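Local coordinates for Rv3651-like N-terminal domain-containing protein (Mycobacterium tuberculosis, PDB 4Q6U), which is of unknown function but, with three consecutive GAF- and PAS-like domains, is probably a sensor protein, at residues Val81-Gly86 with Pro110-Leu115. Residues are numbered along the deposited sequence; the frame is centred on the assembly and turned at random.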
loop_
_atom_site.group_PDB
_atom_site.type_symbol
_atom_site.label_atom_id
_atom_site.label_comp_id
_atom_site.label_asym_id
_atom_site.label_seq_id
_atom_site.Cartn_x
_atom_site.Cartn_y
_atom_site.Cartn_z
ATOM N N VAL B 81 -5.617 33.669 2.816
ATOM C CA VAL B 81 -4.511 32.940 2.227
ATOM C C VAL B 81 -4.573 33.179 0.726
ATOM O O VAL B 81 -5.422 32.614 0.030
ATOM C CB VAL B 81 -4.566 31.438 2.522
ATOM C CG1 VAL B 81 -3.255 30.782 2.109
ATOM C CG2 VAL B 81 -4.827 31.198 4.002
ATOM N N ILE B 82 -3.683 34.033 0.237
ATOM C CA ILE B 82 -3.789 34.508 -1.131
ATOM C C ILE B 82 -2.588 34.080 -1.953
ATOM O O ILE B 82 -1.446 34.362 -1.593
ATOM C CB ILE B 82 -3.935 36.034 -1.168
ATOM C CG1 ILE B 82 -5.119 36.452 -0.291
ATOM C CG2 ILE B 82 -4.117 36.512 -2.600
ATOM C CD1 ILE B 82 -5.334 37.959 -0.194
HETATM N N MSE B 83 -2.874 33.366 -3.037
HETATM C CA MSE B 83 -1.865 32.872 -3.969
HETATM C C MSE B 83 -1.236 34.057 -4.678
HETATM O O MSE B 83 -1.862 35.105 -4.786
HETATM C CB MSE B 83 -2.503 31.913 -4.973
HETATM C CG MSE B 83 -1.536 31.289 -5.969
HETATM SE SE MSE B 83 -0.062 30.459 -5.020
HETATM C CE MSE B 83 1.066 29.976 -6.579
ATOM N N THR B 84 -0.010 33.913 -5.167
ATOM C CA THR B 84 0.660 35.082 -5.754
ATOM C C THR B 84 0.061 35.541 -7.089
ATOM O O THR B 84 0.492 36.556 -7.647
ATOM C CB THR B 84 2.168 34.827 -5.942
ATOM O OG1 THR B 84 2.371 33.536 -6.531
ATOM C CG2 THR B 84 2.874 34.888 -4.581
ATOM N N ASP B 85 -0.943 34.831 -7.593
ATOM C CA ASP B 85 -1.693 35.346 -8.741
ATOM C C ASP B 85 -2.897 36.186 -8.296
ATOM O O ASP B 85 -3.718 36.588 -9.117
ATOM C CB ASP B 85 -2.150 34.202 -9.658
ATOM C CG ASP B 85 -2.884 33.105 -8.909
ATOM O OD1 ASP B 85 -3.357 33.367 -7.785
ATOM O OD2 ASP B 85 -2.989 31.977 -9.452
ATOM N N GLY B 86 -3.006 36.428 -6.988
ATOM C CA GLY B 86 -4.082 37.230 -6.429
ATOM C C GLY B 86 -5.308 36.445 -5.987
ATOM O O GLY B 86 -6.245 37.013 -5.431
ATOM N N PRO B 110 0.025 28.431 0.079
ATOM C CA PRO B 110 -0.745 28.273 -1.152
ATOM C C PRO B 110 0.167 27.880 -2.303
ATOM O O PRO B 110 1.313 28.327 -2.370
ATOM C CB PRO B 110 -1.349 29.661 -1.366
ATOM C CG PRO B 110 -0.346 30.573 -0.775
ATOM C CD PRO B 110 0.303 29.849 0.375
ATOM N N LEU B 111 -0.332 27.012 -3.169
ATOM C CA LEU B 111 0.365 26.656 -4.400
ATOM C C LEU B 111 -0.665 26.236 -5.441
ATOM O O LEU B 111 -1.845 26.027 -5.120
ATOM C CB LEU B 111 1.371 25.522 -4.158
ATOM C CG LEU B 111 0.776 24.175 -3.718
ATOM C CD1 LEU B 111 1.443 23.032 -4.466
ATOM C CD2 LEU B 111 0.925 23.952 -2.227
ATOM N N LYS B 112 -0.224 26.082 -6.681
ATOM C CA LYS B 112 -1.114 25.583 -7.709
ATOM C C LYS B 112 -0.344 24.758 -8.719
ATOM O O LYS B 112 0.858 24.965 -8.936
ATOM C CB LYS B 112 -1.845 26.725 -8.425
ATOM C CG LYS B 112 -0.943 27.649 -9.209
ATOM C CD LYS B 112 -1.746 28.747 -9.911
ATOM C CE LYS B 112 -0.845 29.676 -10.717
ATOM N NZ LYS B 112 -1.647 30.785 -11.314
ATOM N N TRP B 113 -1.052 23.802 -9.306
ATOM C CA TRP B 113 -0.548 23.029 -10.427
ATOM C C TRP B 113 -1.417 23.372 -11.625
ATOM O O TRP B 113 -2.634 23.161 -11.584
ATOM C CB TRP B 113 -0.595 21.522 -10.143
ATOM C CG TRP B 113 0.468 21.031 -9.215
ATOM C CD1 TRP B 113 1.284 21.786 -8.421
ATOM C CD2 TRP B 113 0.847 19.668 -8.999
ATOM N NE1 TRP B 113 2.143 20.968 -7.714
ATOM C CE2 TRP B 113 1.893 19.667 -8.056
ATOM C CE3 TRP B 113 0.399 18.443 -9.515
ATOM C CZ2 TRP B 113 2.499 18.483 -7.608
ATOM C CZ3 TRP B 113 1.002 17.274 -9.074
ATOM C CH2 TRP B 113 2.041 17.303 -8.128
ATOM N N ASP B 114 -0.815 23.942 -12.669
ATOM C CA ASP B 114 -1.534 24.110 -13.931
ATOM C C ASP B 114 -1.406 22.800 -14.703
ATOM O O ASP B 114 -0.340 22.488 -15.228
ATOM C CB ASP B 114 -0.985 25.291 -14.742
ATOM C CG ASP B 114 -1.847 25.625 -15.964
ATOM O OD1 ASP B 114 -2.364 24.691 -16.617
ATOM O OD2 ASP B 114 -2.012 26.830 -16.275
ATOM N N LEU B 115 -2.490 22.027 -14.750
ATOM C CA LEU B 115 -2.461 20.704 -15.381
ATOM C C LEU B 115 -2.416 20.804 -16.903
ATOM O O LEU B 115 -1.944 19.899 -17.576
ATOM C CB LEU B 115 -3.675 19.882 -14.957
ATOM C CG LEU B 115 -3.827 19.764 -13.444
ATOM C CD1 LEU B 115 -5.073 18.971 -13.080
ATOM C CD2 LEU B 115 -2.571 19.142 -12.854
#
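A type I beta turn, Met-83 to Gly-86, joins strands 74-82 and 88-97 of the GAF-like N-terminal domain and packs against strand 109-114 of the PAS-like middle domain, so the contact is an interface between two sensor-type domains. The turn is closed by Gly-86 N donating to Met-83 O at 2.8 Å, and Gly-86 has the positive phi that suits glycine. No backbone hydrogen bond links the two segments; the junction rests on side chains, some of them packed against the opposite backbone. At its apolar end Val-81 holds CG1 anti to the backbone N (chi1 -169°), and the Val-81 and Pro-110 side chains cross obliquely, CG1 4.1 Å from CD. Met-83, a selenomethionine, also has CG anti to N, but its chain bends at chi2 (53°), which carries the tip along the strand: SE lies 3.7 Å from Pro-110 O and 4.0 Å from Pro-110 CB, and CE reaches Lys-112 CG at 4.0 Å, the two side chains crossing at about a right angle. Strand 206-215 contributes Arg-210, which touches both Met-83 and Lys-112. Beyond Met-83 the contact turns polar. Lys-112 starts from the crowded position between N and the carbonyl carbon (chi1 65°) and is fully extended beyond CG, meeting Asp-85 tip to tip. The carboxylate of Asp-85 is held at both oxygens: OD1 accepts a hydrogen bond from Arg-87 N, whereas Lys-112 NZ and Arg-210 NH1 both bridge to OD2, two positive groups that probably favour its ionised form. Lys-112 NZ approaches the anti lone pair of Asp-85 OD2, at a short 2.6 Å.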